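Local coordinates for protein glutathionyl-hydroquinone reductase PcpF (PDB 4FQU) that catalyses the glutathione-dependent reduction of glutathionyl-hydroquinones to hydroquinones, including chlorinated ones formed during pentachlorophenol degradation, at residues G20-G32 with V108-V120. Numbering follows the deposited sequence.
Sequences GGRFVRKESQYRG and VYTAADPTYTGRV
Tyr30 meets Tyr109 and Tyr116 where the loop between strands 9-10 and 45-49 lies along the thioredoxin-fold domain of this Xi-class glutathione transferase. Its partner, 108-120, carries the end of helix 106-112, a type I beta turn from Asp113 to Tyr116 and, at its end, Arg119 and Val120, which probably bind glutathione.

The aromatic packing comes first. CE2 of Tyr30 lies 3.9 Å from CE1 of Tyr116, and Tyr109 CD2 approaches the Tyr30 ring at its edge. Tyr109 CD2 also sits over one face of the Tyr116 ring, toward its rim, while Ile133 of strand 132-135 touches both Tyr30 and Tyr109. Tyr116 turns its ring away from its own backbone N (chi1 177°) and points forward along its own segment, where Tyr116 OH donates a 2.8 Å hydrogen bond to Arg119 O, in the carbonyl plane. A leucine at Tyr116 would probably leave Arg119 O without this donor and open a gap beside the Tyr30 ring, freeing it to shift. The Gln29 amide runs nearly parallel to the Tyr116 ring, their planes 16° apart.

Aliphatic contacts continue toward the start of the loop. Val24 CG2 meets Thr117 CG2 at 3.6 Å, and Val24 CG1 faces the CA of Gly118; Leu3 and Tyr14 also touch Val24. Further on, CB of Lys26 sits 3.7 Å from CD of Arg119.

The polar ends of Tyr109 and Thr117 find their partners outside the two segments. Tyr109 OH bonds to Thr121 O and Asn136 OD1, in the neighbourhood of the probable glutathione site. Although Arg22 NH2 comes within 3.1 Å of Thr117 OG1, the angle is poor for a bond; that hydroxyl is hydrogen-bonded to Ile5 O, while Thr117 CG2 lies over one face of the Arg22 guanidinium.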
# COMPACT_ATOMS: atom_id res chain seq x y z
N GLY A 20 26.95 3.21 25.05
CA GLY A 20 26.15 3.56 26.22
C GLY A 20 26.51 4.85 26.98
O GLY A 20 26.93 5.85 26.36
N GLY A 21 26.28 4.87 28.30
CA GLY A 21 25.50 3.87 29.03
C GLY A 21 25.80 2.39 28.85
O GLY A 21 26.90 1.91 29.17
N ARG A 22 24.79 1.66 28.35
CA ARG A 22 24.88 0.21 28.14
C ARG A 22 24.59 -0.15 26.69
O ARG A 22 23.49 0.12 26.19
CB ARG A 22 23.86 -0.51 29.06
CG ARG A 22 24.11 -2.02 29.33
CD ARG A 22 23.19 -2.55 30.49
NE ARG A 22 23.17 -4.00 30.70
CZ ARG A 22 23.75 -4.90 29.90
NH1 ARG A 22 24.42 -4.53 28.80
NH2 ARG A 22 23.65 -6.18 30.20
N PHE A 23 25.58 -0.77 26.03
CA PHE A 23 25.45 -1.29 24.66
C PHE A 23 24.74 -2.64 24.62
O PHE A 23 25.08 -3.53 25.42
CB PHE A 23 26.85 -1.46 24.04
CG PHE A 23 26.86 -1.81 22.56
CD1 PHE A 23 26.65 -0.83 21.59
CD2 PHE A 23 27.15 -3.09 22.13
CE1 PHE A 23 26.69 -1.13 20.25
CE2 PHE A 23 27.18 -3.37 20.80
CZ PHE A 23 26.96 -2.37 19.86
N VAL A 24 23.80 -2.79 23.69
CA VAL A 24 23.05 -4.05 23.46
C VAL A 24 23.31 -4.71 22.07
O VAL A 24 23.04 -4.11 21.01
CB VAL A 24 21.54 -3.82 23.64
CG1 VAL A 24 20.75 -4.95 23.05
CG2 VAL A 24 21.20 -3.65 25.09
N ARG A 25 23.83 -5.95 22.08
CA ARG A 25 24.16 -6.69 20.86
C ARG A 25 22.86 -7.06 20.19
O ARG A 25 22.00 -7.66 20.82
CB ARG A 25 25.00 -7.95 21.18
CG ARG A 25 26.47 -7.67 21.60
CD ARG A 25 27.37 -8.91 21.68
NE ARG A 25 27.34 -9.67 20.42
CZ ARG A 25 27.25 -11.00 20.32
NH1 ARG A 25 27.18 -11.77 21.42
NH2 ARG A 25 27.22 -11.59 19.10
N LYS A 26 22.69 -6.72 18.91
CA LYS A 26 21.41 -6.95 18.24
C LYS A 26 21.42 -8.14 17.27
O LYS A 26 20.41 -8.57 16.75
CB LYS A 26 20.98 -5.68 17.50
CG LYS A 26 21.08 -4.39 18.31
CD LYS A 26 19.80 -4.07 19.07
CE LYS A 26 19.70 -2.59 19.35
NZ LYS A 26 18.33 -2.19 19.82
N GLU A 27 22.60 -8.67 17.02
CA GLU A 27 22.75 -9.79 16.11
C GLU A 27 22.22 -11.09 16.72
O GLU A 27 21.83 -11.15 17.89
CB GLU A 27 24.23 -9.94 15.73
CG GLU A 27 25.19 -10.07 16.90
CD GLU A 27 25.75 -8.74 17.42
OE1 GLU A 27 26.80 -8.80 18.10
OE2 GLU A 27 25.17 -7.64 17.18
N SER A 28 22.23 -12.16 15.93
CA SER A 28 21.91 -13.47 16.46
C SER A 28 23.06 -13.95 17.35
O SER A 28 24.17 -14.16 16.88
CB SER A 28 21.69 -14.43 15.30
OG SER A 28 21.04 -13.76 14.25
N GLN A 29 22.82 -14.11 18.64
CA GLN A 29 23.94 -14.45 19.50
C GLN A 29 24.23 -15.93 19.72
O GLN A 29 25.00 -16.27 20.61
CB GLN A 29 23.76 -13.82 20.88
CG GLN A 29 23.56 -12.33 20.89
CD GLN A 29 23.27 -11.84 22.29
OE1 GLN A 29 22.34 -11.04 22.49
NE2 GLN A 29 24.04 -12.34 23.28
N TYR A 30 23.62 -16.83 18.95
CA TYR A 30 23.77 -18.26 19.22
C TYR A 30 24.13 -18.93 17.93
O TYR A 30 23.24 -19.27 17.15
CB TYR A 30 22.45 -18.83 19.71
CG TYR A 30 22.13 -18.39 21.11
CD1 TYR A 30 22.86 -18.85 22.18
CD2 TYR A 30 21.10 -17.50 21.37
CE1 TYR A 30 22.57 -18.44 23.46
CE2 TYR A 30 20.81 -17.07 22.67
CZ TYR A 30 21.55 -17.55 23.72
OH TYR A 30 21.29 -17.15 25.03
N ARG A 31 25.42 -19.14 17.67
CA ARG A 31 25.86 -19.60 16.36
C ARG A 31 26.45 -21.00 16.39
O ARG A 31 27.50 -21.26 15.78
CB ARG A 31 26.86 -18.63 15.76
CG ARG A 31 26.50 -17.19 15.93
CD ARG A 31 25.23 -17.00 15.30
NE ARG A 31 25.09 -15.64 14.79
CZ ARG A 31 25.57 -15.26 13.62
NH1 ARG A 31 26.24 -16.16 12.91
NH2 ARG A 31 25.40 -14.01 13.17
N GLY A 32 25.76 -21.90 17.09
CA GLY A 32 26.22 -23.27 17.25
C GLY A 32 25.74 -24.15 16.12
O GLY A 32 25.19 -23.63 15.14
N VAL A 108 11.64 -18.12 26.38
CA VAL A 108 12.46 -19.22 25.90
C VAL A 108 13.91 -18.83 26.09
O VAL A 108 14.71 -19.58 26.64
CB VAL A 108 12.22 -19.58 24.43
CG1 VAL A 108 13.16 -20.70 23.99
CG2 VAL A 108 10.79 -20.01 24.20
N TYR A 109 14.26 -17.62 25.66
CA TYR A 109 15.64 -17.14 25.83
C TYR A 109 16.07 -17.16 27.27
O TYR A 109 17.22 -17.49 27.58
CB TYR A 109 15.83 -15.74 25.26
CG TYR A 109 15.90 -15.73 23.74
CD1 TYR A 109 14.74 -15.80 22.95
CD2 TYR A 109 17.10 -15.65 23.11
CE1 TYR A 109 14.80 -15.78 21.58
CE2 TYR A 109 17.18 -15.64 21.73
CZ TYR A 109 16.04 -15.70 20.97
OH TYR A 109 16.22 -15.69 19.61
N THR A 110 15.13 -16.85 28.14
CA THR A 110 15.39 -16.59 29.55
C THR A 110 15.41 -17.86 30.38
O THR A 110 15.99 -17.94 31.47
CB THR A 110 14.34 -15.64 30.10
OG1 THR A 110 15.01 -14.63 30.83
CG2 THR A 110 13.28 -16.37 30.99
N ALA A 111 14.76 -18.87 29.84
CA ALA A 111 14.69 -20.15 30.52
C ALA A 111 16.07 -20.73 30.55
O ALA A 111 16.43 -21.41 31.48
CB ALA A 111 13.74 -21.08 29.80
N ALA A 112 16.82 -20.42 29.51
CA ALA A 112 18.18 -20.89 29.30
C ALA A 112 19.26 -20.05 30.01
O ALA A 112 20.18 -20.59 30.55
CB ALA A 112 18.46 -20.91 27.79
N ASP A 113 19.09 -18.73 30.00
CA ASP A 113 20.07 -17.73 30.44
C ASP A 113 19.33 -16.53 31.06
O ASP A 113 18.83 -15.66 30.35
CB ASP A 113 20.85 -17.28 29.23
CG ASP A 113 21.84 -16.17 29.52
OD1 ASP A 113 21.80 -15.58 30.65
OD2 ASP A 113 22.65 -15.89 28.58
N PRO A 114 19.26 -16.49 32.39
CA PRO A 114 18.29 -15.65 33.09
C PRO A 114 18.55 -14.17 33.00
O PRO A 114 17.63 -13.37 33.28
CB PRO A 114 18.44 -16.13 34.51
CG PRO A 114 18.75 -17.52 34.37
CD PRO A 114 19.81 -17.48 33.31
N THR A 115 19.76 -13.78 32.60
CA THR A 115 20.07 -12.37 32.52
C THR A 115 20.22 -11.89 31.09
O THR A 115 20.55 -10.75 30.85
CB THR A 115 21.34 -12.06 33.31
OG1 THR A 115 22.35 -13.03 32.97
CG2 THR A 115 21.03 -12.14 34.78
N TYR A 116 19.98 -12.79 30.14
CA TYR A 116 20.13 -12.51 28.72
C TYR A 116 19.81 -11.09 28.29
O TYR A 116 18.73 -10.57 28.56
CB TYR A 116 19.29 -13.48 27.90
CG TYR A 116 19.31 -13.24 26.42
CD1 TYR A 116 20.31 -13.78 25.60
CD2 TYR A 116 18.35 -12.47 25.81
CE1 TYR A 116 20.34 -13.57 24.21
CE2 TYR A 116 18.38 -12.26 24.42
CZ TYR A 116 19.37 -12.81 23.63
OH TYR A 116 19.37 -12.59 22.28
N THR A 117 20.74 -10.45 27.60
CA THR A 117 20.47 -9.17 26.98
C THR A 117 20.56 -9.29 25.48
O THR A 117 21.64 -9.52 24.96
CB THR A 117 21.53 -8.14 27.36
OG1 THR A 117 21.83 -8.24 28.76
CG2 THR A 117 21.05 -6.76 26.97
N GLY A 118 19.45 -9.12 24.78
CA GLY A 118 19.53 -9.01 23.34
C GLY A 118 18.20 -9.01 22.68
O GLY A 118 17.18 -8.81 23.34
N ARG A 119 18.15 -9.22 21.37
CA ARG A 119 16.81 -9.30 20.81
C ARG A 119 16.22 -10.69 21.03
O ARG A 119 16.94 -11.61 21.41
CB ARG A 119 16.76 -8.85 19.36
CG ARG A 119 17.87 -7.90 19.01
CD ARG A 119 17.78 -7.60 17.55
NE ARG A 119 16.44 -7.18 17.27
CZ ARG A 119 15.77 -7.49 16.17
NH1 ARG A 119 16.37 -8.25 15.23
NH2 ARG A 119 14.52 -7.04 16.04
N VAL A 120 14.91 -10.81 20.89
CA VAL A 120 14.23 -12.08 21.16
C VAL A 120 13.49 -12.45 19.90
O VAL A 120 12.32 -12.01 19.74
CB VAL A 120 13.18 -12.02 22.34
CG1 VAL A 120 12.50 -13.34 22.49
CG2 VAL A 120 13.83 -11.66 23.67